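Local coordinates for protein nucleocapsid (Crimean-congo hemorrhagic fever virus, PDB 4AKL) that probably packages the viral genome by binding single- and double-stranded RNA, and probably also cuts double-stranded DNA without sequence specificity, at residues K342-A347 with L380-I385; F308-W313 with G389-T394; A51-D56 with D60-S65; A302-V307 with S451-H456. All coordinates share one frame; numbering follows the deposited sequence.

Contact 1 (K342-A347 with L380-I385); sequences KKMKKA and LTAGRI
M344 reaches out from helix 341-350 to A382 and I385, and the end of this one side chain makes the tight part of the contact. Its CG lies anti to the backbone N (chi1 -178°), which sends the chain away from the helix; bends at chi2 and chi3 then turn CE into the corner between the two partners. M344 CE is 3.9 Å from CG1 of I385. The same methyl lies 4.1 Å from CB of A382. L334 of helix 324-336 touches both M344 and I385, so the methionine is enclosed in an apolar cluster. The receiving surface is a type I beta turn from A382 to I385, reinforced by an ST motif: T381 OG1 accepts from the backbone N of R384 at 3.0 Å, with an N-H...O angle of 142°. The turn leads directly into helix 385-392, and the N of A382 is tied back to D365. Beyond the methionine tip the contact thins out. K345 adds only its aliphatic part, CD lying 4.2 Å from A382 CB, and it also leans on Y360 and F363. No hydrogen bond joins the two segments, and the side of the helix carrying K342, K343 and K346 is exposed, these three lysines making no contact with 380-385.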
# COMPACT_ATOMS: atom_id res chain seq x y z
N LYS A 342 24.06 -3.39 4.85
CA LYS A 342 24.68 -4.44 5.58
C LYS A 342 24.90 -4.03 7.04
O LYS A 342 24.62 -4.81 7.92
CB LYS A 342 25.96 -4.95 4.88
CG LYS A 342 26.57 -6.20 5.54
CD LYS A 342 25.96 -7.52 5.03
CE LYS A 342 24.43 -7.61 5.21
NZ LYS A 342 23.93 -8.89 4.83
N LYS A 343 25.35 -2.80 7.28
CA LYS A 343 25.53 -2.31 8.65
C LYS A 343 24.24 -2.20 9.43
O LYS A 343 24.24 -2.45 10.63
CB LYS A 343 26.25 -0.93 8.64
CG LYS A 343 27.72 -1.00 8.22
CD LYS A 343 28.21 0.38 7.76
CE LYS A 343 29.71 0.42 7.49
NZ LYS A 343 30.24 -0.81 6.78
N MET A 344 23.13 -1.82 8.77
CA MET A 344 21.81 -1.81 9.45
C MET A 344 21.46 -3.25 9.84
O MET A 344 21.03 -3.51 10.94
CB MET A 344 20.78 -1.22 8.50
CG MET A 344 19.38 -1.06 8.99
SD MET A 344 18.44 -2.58 8.84
CE MET A 344 18.14 -2.43 7.07
N LYS A 345 21.72 -4.20 8.95
CA LYS A 345 21.30 -5.55 9.24
C LYS A 345 22.09 -6.18 10.38
O LYS A 345 21.49 -6.90 11.24
CB LYS A 345 21.34 -6.39 7.96
CG LYS A 345 20.21 -6.07 7.06
CD LYS A 345 20.33 -6.71 5.66
CE LYS A 345 19.78 -8.07 5.63
NZ LYS A 345 19.98 -8.69 4.28
N LYS A 346 23.40 -5.87 10.43
CA LYS A 346 24.29 -6.38 11.46
C LYS A 346 23.99 -5.81 12.84
O LYS A 346 24.24 -6.47 13.88
CB LYS A 346 25.78 -6.11 11.08
CG LYS A 346 26.22 -6.72 9.71
CD LYS A 346 26.28 -8.27 9.70
CE LYS A 346 26.26 -8.82 8.24
NZ LYS A 346 26.18 -10.33 8.19
N ALA A 347 23.47 -4.58 12.84
CA ALA A 347 23.11 -3.92 14.09
C ALA A 347 21.87 -4.60 14.71
O ALA A 347 21.77 -4.69 15.95
CB ALA A 347 22.83 -2.44 13.84
N LEU A 380 8.43 -7.87 5.33
CA LEU A 380 9.57 -6.99 5.52
C LEU A 380 10.75 -7.32 4.61
O LEU A 380 10.95 -8.45 4.23
CB LEU A 380 10.03 -7.00 6.97
CG LEU A 380 11.04 -5.91 7.40
CD1 LEU A 380 10.50 -4.48 7.15
CD2 LEU A 380 11.38 -6.08 8.86
N THR A 381 11.49 -6.28 4.25
CA THR A 381 12.76 -6.36 3.52
C THR A 381 13.63 -5.22 4.05
O THR A 381 13.13 -4.29 4.73
CB THR A 381 12.65 -6.13 1.96
OG1 THR A 381 12.12 -4.84 1.72
CG2 THR A 381 11.79 -7.17 1.28
N ALA A 382 14.94 -5.28 3.74
CA ALA A 382 15.87 -4.22 4.12
C ALA A 382 15.35 -2.89 3.57
O ALA A 382 15.32 -1.92 4.29
CB ALA A 382 17.36 -4.53 3.62
N GLY A 383 14.91 -2.85 2.31
CA GLY A 383 14.39 -1.64 1.73
C GLY A 383 13.08 -1.17 2.38
O GLY A 383 12.81 0.02 2.38
N ARG A 384 12.28 -2.07 2.96
CA ARG A 384 11.04 -1.68 3.70
C ARG A 384 11.27 -1.14 5.09
O ARG A 384 10.37 -0.60 5.69
CB ARG A 384 10.05 -2.83 3.67
CG ARG A 384 9.36 -2.87 2.28
CD ARG A 384 8.50 -4.09 2.12
NE ARG A 384 7.65 -3.97 0.95
CZ ARG A 384 6.76 -4.85 0.56
NH1 ARG A 384 6.53 -5.99 1.25
NH2 ARG A 384 6.07 -4.59 -0.55
N ILE A 385 12.51 -1.22 5.60
CA ILE A 385 12.83 -0.63 6.89
C ILE A 385 12.50 0.90 6.86
O ILE A 385 12.05 1.48 7.89
CB ILE A 385 14.29 -0.97 7.34
CG1 ILE A 385 14.36 -2.42 7.92
CG2 ILE A 385 14.79 -0.01 8.40
CD1 ILE A 385 13.75 -2.65 9.37

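Contact 2 (F308-W313 with G389-T394); sequences FSSYYW and GVCFGT
The ring of F392 drives its edge against one face of the Y311 ring in a T-shaped pair, with the planes at 89° and the centroids 5.1 Å apart. The meeting is off centre: CZ of F392 stands over the Y311 face toward its rim, and the closest carbons are Y311 CE2 and F392 CE1, at 3.6 Å. Around F392 the surroundings differ from side to side. The CB of its own neighbour C391 sits over the centre of one face, the carbonyl O of S310 and CD2 of Y311 lie in plane at its edge, and F324 makes a further edge-to-face pair. Rotation about chi1 leaves F392 CG anti to its carbonyl carbon (-45°), a setting that points the ring across to helix 306-316. Next to the rings, S310 CB is 3.8 Å from F392 CE2. S310 OG comes within 3.7 Å of C391 SG without a hydrogen bond; that hydroxyl is bonded to the carbonyl O of T306, one turn earlier. The phenol end of Y311 is likewise engaged, its OH being bonded to the carbonyl O of A83, which restrains that end of the ring. All four residues are buried. The helices approach most closely where the small side chains of S310 and C391 meet, their CA atoms 7.4 Å apart, with the aromatic pair packed alongside: a helix-helix interface in the predominantly helical globular part of the nucleocapsid, joining helix 306-316 to the C-terminal end of helix 385-392.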
# COMPACT_ATOMS: atom_id res chain seq x y z
N PHE A 308 0.13 0.56 8.64
CA PHE A 308 -0.38 -0.74 9.06
C PHE A 308 0.71 -1.79 9.09
O PHE A 308 0.89 -2.52 10.09
CB PHE A 308 -1.54 -1.19 8.17
CG PHE A 308 -2.11 -2.52 8.55
CD1 PHE A 308 -2.75 -2.70 9.78
CD2 PHE A 308 -1.99 -3.61 7.73
CE1 PHE A 308 -3.27 -3.89 10.14
CE2 PHE A 308 -2.49 -4.80 8.06
CZ PHE A 308 -3.15 -4.98 9.28
N SER A 309 1.43 -1.89 7.96
CA SER A 309 2.50 -2.84 7.83
C SER A 309 3.55 -2.51 8.87
O SER A 309 4.07 -3.39 9.49
CB SER A 309 3.07 -2.86 6.39
OG SER A 309 2.31 -3.66 5.49
N SER A 310 3.85 -1.24 9.09
CA SER A 310 4.84 -0.94 10.10
C SER A 310 4.48 -1.43 11.52
O SER A 310 5.37 -1.91 12.25
CB SER A 310 5.23 0.56 10.07
OG SER A 310 5.99 0.83 8.84
N TYR A 311 3.19 -1.33 11.89
CA TYR A 311 2.72 -1.78 13.19
C TYR A 311 2.69 -3.33 13.25
O TYR A 311 2.98 -3.93 14.31
CB TYR A 311 1.36 -1.15 13.54
CG TYR A 311 1.51 0.07 14.40
CD1 TYR A 311 1.69 -0.04 15.75
CD2 TYR A 311 1.53 1.35 13.85
CE1 TYR A 311 1.86 1.08 16.56
CE2 TYR A 311 1.69 2.47 14.64
CZ TYR A 311 1.86 2.33 15.99
OH TYR A 311 2.05 3.44 16.75
N TYR A 312 2.36 -3.96 12.12
CA TYR A 312 2.40 -5.39 12.04
C TYR A 312 3.83 -5.90 12.35
O TYR A 312 4.00 -6.90 13.06
CB TYR A 312 1.96 -5.85 10.67
CG TYR A 312 2.08 -7.31 10.47
CD1 TYR A 312 1.34 -8.19 11.25
CD2 TYR A 312 2.95 -7.84 9.52
CE1 TYR A 312 1.45 -9.58 11.08
CE2 TYR A 312 3.07 -9.26 9.35
CZ TYR A 312 2.33 -10.10 10.12
OH TYR A 312 2.44 -11.48 9.97
N TRP A 313 4.85 -5.20 11.84
CA TRP A 313 6.24 -5.64 12.04
C TRP A 313 6.65 -5.44 13.47
O TRP A 313 7.34 -6.30 14.03
CB TRP A 313 7.21 -4.96 11.04
CG TRP A 313 6.92 -5.37 9.60
CD1 TRP A 313 6.52 -6.63 9.16
CD2 TRP A 313 6.96 -4.55 8.45
NE1 TRP A 313 6.34 -6.63 7.80
CE2 TRP A 313 6.60 -5.35 7.34
CE3 TRP A 313 7.28 -3.20 8.24
CZ2 TRP A 313 6.55 -4.86 6.07
CZ3 TRP A 313 7.22 -2.71 6.98
CH2 TRP A 313 6.86 -3.54 5.89
N GLY A 389 10.71 3.57 9.26
CA GLY A 389 11.46 4.77 9.58
C GLY A 389 10.59 6.05 9.43
O GLY A 389 10.67 6.93 10.25
N VAL A 390 9.79 6.16 8.38
CA VAL A 390 8.95 7.34 8.27
C VAL A 390 7.86 7.38 9.38
O VAL A 390 7.50 8.44 9.85
CB VAL A 390 8.33 7.52 6.85
CG1 VAL A 390 7.27 6.46 6.57
CG2 VAL A 390 7.76 8.90 6.71
N CYS A 391 7.37 6.22 9.83
CA CYS A 391 6.38 6.23 10.90
C CYS A 391 6.89 6.55 12.31
O CYS A 391 6.23 7.25 13.10
CB CYS A 391 5.71 4.87 10.95
SG CYS A 391 4.82 4.32 9.53
N PHE A 392 8.07 5.97 12.64
CA PHE A 392 8.60 5.94 14.02
C PHE A 392 9.99 6.54 14.19
O PHE A 392 10.47 6.66 15.33
CB PHE A 392 8.71 4.50 14.53
CG PHE A 392 7.51 3.63 14.24
CD1 PHE A 392 6.23 4.04 14.54
CD2 PHE A 392 7.68 2.37 13.70
CE1 PHE A 392 5.16 3.21 14.28
CE2 PHE A 392 6.60 1.56 13.44
CZ PHE A 392 5.37 1.98 13.73
N GLY A 393 10.62 6.93 13.08
CA GLY A 393 12.00 7.36 13.11
C GLY A 393 12.39 8.76 12.72
O GLY A 393 13.56 9.06 12.78
N THR A 394 11.44 9.61 12.33
CA THR A 394 11.77 11.01 12.03
C THR A 394 11.81 11.81 13.30
O THR A 394 12.44 12.88 13.35
CB THR A 394 10.78 11.64 11.07
OG1 THR A 394 9.50 11.80 11.72
CG2 THR A 394 10.64 10.80 9.78

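Contact 3 (A51-D56 with D60-S65); sequences AGATDD and DSIYAS
Two consecutive helices, 45-52 and 56-71, are joined by a short link, and A53 in that link meets I62 on the second turn of the later helix. The methyl CB of A53 meets the tip of I62, CD1, at 3.4 Å, closer than carbons usually pack, which suggests tight packing at this point. I62 has CG1 anti to its carbonyl carbon (chi1 -66°), and the chain is extended at chi2 (154°), carrying CD1 out to A53 CB; Q49 and M50 of the preceding helix touch the same side chain. The second junction is polar and belongs to the helix itself: the backbone N of D60 donates to the carbonyl O of D56 at 3.0 Å, an i to i+4 bond in the opening turn, with an N-H...O angle of 157°. One carboxylate oxygen, D60 OD2, also comes near that carbonyl; both are acceptors, and the approach is no hydrogen bond. D56 OD1 and D60 OD2 lie 6.3 Å apart, and both residues are exposed, where solvent could moderate their like charges. Just ahead, the side chain of D55 caps the backbone N of Q58. Helix 56-71 thus starts with an aspartate N-cap, and the A53-I62 contact closes the short connection between consecutive helices.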
# COMPACT_ATOMS: atom_id res chain seq x y z
N ALA A 51 28.39 10.08 -11.47
CA ALA A 51 29.05 9.93 -12.74
C ALA A 51 30.58 9.70 -12.63
O ALA A 51 31.17 9.05 -13.49
CB ALA A 51 28.77 11.18 -13.61
N GLY A 52 31.21 10.25 -11.59
CA GLY A 52 32.67 10.06 -11.35
C GLY A 52 32.99 8.83 -10.50
O GLY A 52 34.14 8.51 -10.28
N ALA A 53 31.97 8.13 -10.02
CA ALA A 53 32.17 6.96 -9.16
C ALA A 53 32.26 5.67 -10.00
O ALA A 53 31.40 5.43 -10.87
CB ALA A 53 31.01 6.86 -8.15
N THR A 54 33.26 4.83 -9.74
CA THR A 54 33.43 3.52 -10.45
C THR A 54 32.78 2.29 -9.71
O THR A 54 31.99 1.53 -10.32
CB THR A 54 34.93 3.27 -10.79
OG1 THR A 54 35.39 4.29 -11.70
CG2 THR A 54 35.17 1.85 -11.45
N ASP A 55 33.07 2.10 -8.42
CA ASP A 55 32.59 0.86 -7.71
C ASP A 55 31.20 0.96 -7.14
O ASP A 55 30.71 2.06 -6.89
CB ASP A 55 33.57 0.41 -6.60
CG ASP A 55 33.69 1.43 -5.47
OD1 ASP A 55 34.47 2.38 -5.62
OD2 ASP A 55 33.00 1.27 -4.43
N ASP A 56 30.57 -0.20 -6.95
CA ASP A 56 29.21 -0.35 -6.48
C ASP A 56 28.97 0.33 -5.11
O ASP A 56 27.96 0.94 -4.90
CB ASP A 56 28.84 -1.86 -6.37
CG ASP A 56 28.82 -2.58 -7.76
OD1 ASP A 56 28.21 -2.04 -8.72
OD2 ASP A 56 29.42 -3.71 -7.88
N ASP A 60 26.34 3.28 -4.06
CA ASP A 60 25.23 3.10 -3.09
C ASP A 60 25.29 4.21 -2.06
O ASP A 60 24.30 4.76 -1.69
CB ASP A 60 25.33 1.78 -2.33
CG ASP A 60 25.20 0.56 -3.21
OD1 ASP A 60 24.30 0.52 -4.06
OD2 ASP A 60 26.01 -0.39 -3.03
N SER A 61 26.49 4.52 -1.61
CA SER A 61 26.73 5.58 -0.66
C SER A 61 26.28 6.97 -1.18
O SER A 61 25.64 7.75 -0.45
CB SER A 61 28.23 5.58 -0.30
OG SER A 61 28.57 6.69 0.51
N ILE A 62 26.60 7.26 -2.45
CA ILE A 62 26.19 8.52 -3.09
C ILE A 62 24.65 8.60 -3.12
O ILE A 62 24.03 9.61 -2.71
CB ILE A 62 26.77 8.69 -4.50
CG1 ILE A 62 28.30 8.82 -4.44
CG2 ILE A 62 26.15 9.91 -5.19
CD1 ILE A 62 29.07 8.36 -5.75
N TYR A 63 24.04 7.52 -3.58
CA TYR A 63 22.58 7.46 -3.68
C TYR A 63 21.92 7.56 -2.31
O TYR A 63 20.90 8.24 -2.16
CB TYR A 63 22.08 6.23 -4.40
CG TYR A 63 20.59 6.17 -4.36
CD1 TYR A 63 19.81 6.93 -5.23
CD2 TYR A 63 19.94 5.38 -3.43
CE1 TYR A 63 18.39 6.88 -5.16
CE2 TYR A 63 18.56 5.32 -3.36
CZ TYR A 63 17.78 6.07 -4.22
OH TYR A 63 16.41 5.97 -4.12
N ALA A 64 22.49 6.86 -1.32
CA ALA A 64 21.92 6.89 0.03
C ALA A 64 22.07 8.29 0.62
O ALA A 64 21.19 8.72 1.31
CB ALA A 64 22.55 5.80 0.94
N SER A 65 23.15 9.00 0.33
CA SER A 65 23.34 10.38 0.83
C SER A 65 22.36 11.34 0.19
O SER A 65 21.84 12.24 0.87
CB SER A 65 24.75 10.94 0.54
OG SER A 65 25.74 10.23 1.21

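Contact 4 (A302-V307 with S451-H456); sequences AQIDTV and SEHLLH
Q303 and H456 are brought together by two different first torsions. In Q303, CG lies anti to the carbonyl carbon (chi1 -87°) and the chain runs extended beyond it, carrying the amide out from the loop; in H456 CG is anti to the backbone N (chi1 -175°), which swings the imidazole off helix 450-460. Q303 NE2 then sits at the edge of the H456 ring, in its plane, 3.9 Å from H456 NE2. The amide and ring planes stand 73° apart, and no hydrogen bond is made. Since Q303 is modelled in two conformers, this approach is doubtful in detail. One turn earlier on the helix, H453 presents its ring edge to I304, NE2 lying 4.2 Å from I304 CG2. H453 likewise has two conformers, and its NE2 is hydrogen-bonded to K411, not to residues 302-307. The contact is therefore a light one, near the surface, made by side-chain ends. Around it, H456 also packs on M173 of helix 163-181, and D305, next to I304, forms a salt bridge with R134. D305 also occupies the N-cap of helix 306-316, making this an interhelical loop, ending in a capped helix start, laid beside a C-terminal helix.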
# COMPACT_ATOMS: atom_id res chain seq x y z
N ALA A 302 -1.42 -5.33 -3.84
CA ALA A 302 -0.07 -5.39 -3.27
C ALA A 302 0.43 -4.07 -2.71
O ALA A 302 1.53 -4.04 -2.17
CB ALA A 302 0.92 -5.94 -4.29
N GLN A 303 -0.32 -2.97 -2.84
CA GLN A 303 0.14 -1.66 -2.35
C GLN A 303 0.27 -1.69 -0.85
O GLN A 303 -0.67 -2.06 -0.13
CB GLN A 303 -0.82 -0.51 -2.72
CG GLN A 303 -0.57 0.11 -4.09
CD GLN A 303 -1.67 1.05 -4.51
OE1 GLN A 303 -2.38 1.62 -3.66
NE2 GLN A 303 -1.83 1.21 -5.81
N ILE A 304 1.43 -1.30 -0.36
CA ILE A 304 1.68 -1.35 1.05
C ILE A 304 0.86 -0.23 1.76
O ILE A 304 0.74 0.86 1.27
CB ILE A 304 3.19 -1.34 1.30
CG1 ILE A 304 3.46 -1.43 2.80
CG2 ILE A 304 3.88 -0.11 0.67
CD1 ILE A 304 4.95 -1.81 3.09
N ASP A 305 0.26 -0.57 2.89
CA ASP A 305 -0.20 0.41 3.80
C ASP A 305 0.92 0.61 4.80
O ASP A 305 1.17 -0.25 5.67
CB ASP A 305 -1.49 -0.05 4.49
CG ASP A 305 -2.05 1.02 5.42
OD1 ASP A 305 -1.25 1.83 5.91
OD2 ASP A 305 -3.30 1.05 5.64
N THR A 306 1.57 1.75 4.69
CA THR A 306 2.81 2.02 5.38
C THR A 306 2.68 1.94 6.88
O THR A 306 3.47 1.30 7.54
CB THR A 306 3.41 3.38 4.92
OG1 THR A 306 3.73 3.28 3.53
CG2 THR A 306 4.70 3.81 5.69
N VAL A 307 1.67 2.58 7.42
CA VAL A 307 1.54 2.57 8.83
C VAL A 307 1.06 1.20 9.35
O VAL A 307 1.57 0.72 10.37
CB VAL A 307 0.68 3.77 9.33
CG1 VAL A 307 -0.78 3.60 8.99
CG2 VAL A 307 0.89 3.93 10.86
N SER A 451 11.92 5.66 -6.55
CA SER A 451 11.47 6.96 -7.08
C SER A 451 10.24 6.81 -7.96
O SER A 451 9.40 7.70 -7.97
CB SER A 451 12.60 7.65 -7.85
OG SER A 451 13.05 6.79 -8.89
N GLU A 452 10.14 5.71 -8.70
CA GLU A 452 8.91 5.41 -9.48
C GLU A 452 7.69 5.12 -8.58
O GLU A 452 6.59 5.60 -8.88
CB GLU A 452 9.14 4.26 -10.46
CG GLU A 452 10.04 4.67 -11.57
CD GLU A 452 10.31 3.61 -12.57
OE1 GLU A 452 9.72 2.54 -12.46
OE2 GLU A 452 11.11 3.86 -13.50
N HIS A 453 7.91 4.35 -7.49
CA HIS A 453 6.88 4.06 -6.47
C HIS A 453 6.42 5.42 -5.90
O HIS A 453 5.23 5.66 -5.75
CB HIS A 453 7.56 3.12 -5.43
CG HIS A 453 6.70 2.65 -4.30
ND1 HIS A 453 5.54 1.91 -4.47
CD2 HIS A 453 6.88 2.75 -2.96
CE1 HIS A 453 5.03 1.61 -3.28
NE2 HIS A 453 5.83 2.11 -2.35
N LEU A 454 7.39 6.30 -5.60
CA LEU A 454 7.05 7.62 -5.08
C LEU A 454 6.21 8.45 -6.08
O LEU A 454 5.24 9.04 -5.69
CB LEU A 454 8.28 8.40 -4.67
CG LEU A 454 9.02 7.97 -3.40
CD1 LEU A 454 10.37 8.77 -3.35
CD2 LEU A 454 8.21 8.12 -2.06
N LEU A 455 6.58 8.48 -7.35
CA LEU A 455 5.80 9.20 -8.37
C LEU A 455 4.37 8.66 -8.50
O LEU A 455 3.41 9.42 -8.60
CB LEU A 455 6.49 9.14 -9.74
CG LEU A 455 5.82 9.92 -10.91
CD1 LEU A 455 5.67 11.38 -10.58
CD2 LEU A 455 6.59 9.74 -12.23
N HIS A 456 4.27 7.35 -8.51
CA HIS A 456 2.99 6.66 -8.62
C HIS A 456 2.06 7.14 -7.53
O HIS A 456 0.97 7.58 -7.78
CB HIS A 456 3.22 5.15 -8.54
CG HIS A 456 2.00 4.36 -8.75
ND1 HIS A 456 1.48 4.11 -10.01
CD2 HIS A 456 1.17 3.75 -7.87
CE1 HIS A 456 0.38 3.38 -9.88
NE2 HIS A 456 0.18 3.15 -8.60

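Following the chain from the N terminus, contact 3 closes first, a short corner between helix 45-52 and helix 56-71 that is complete before the others open. Contact 4 opens next, at 302-307, and closes last, with helix 450-460, so its long loop encloses contacts 1 and 2. Within it lies contact 2, from helix 306-316 to helix 385-392, and within that lies contact 1, between helix 341-350 and the turn before helix 385-392. None of these loops cross. Contacts 2 and 4 share helix 306-316 and touch directly, and W313 and I304 pack against R384 of contact 1. Contact 3 touches none of the others, although its nearest atoms come about 5 Å from those of contact 4.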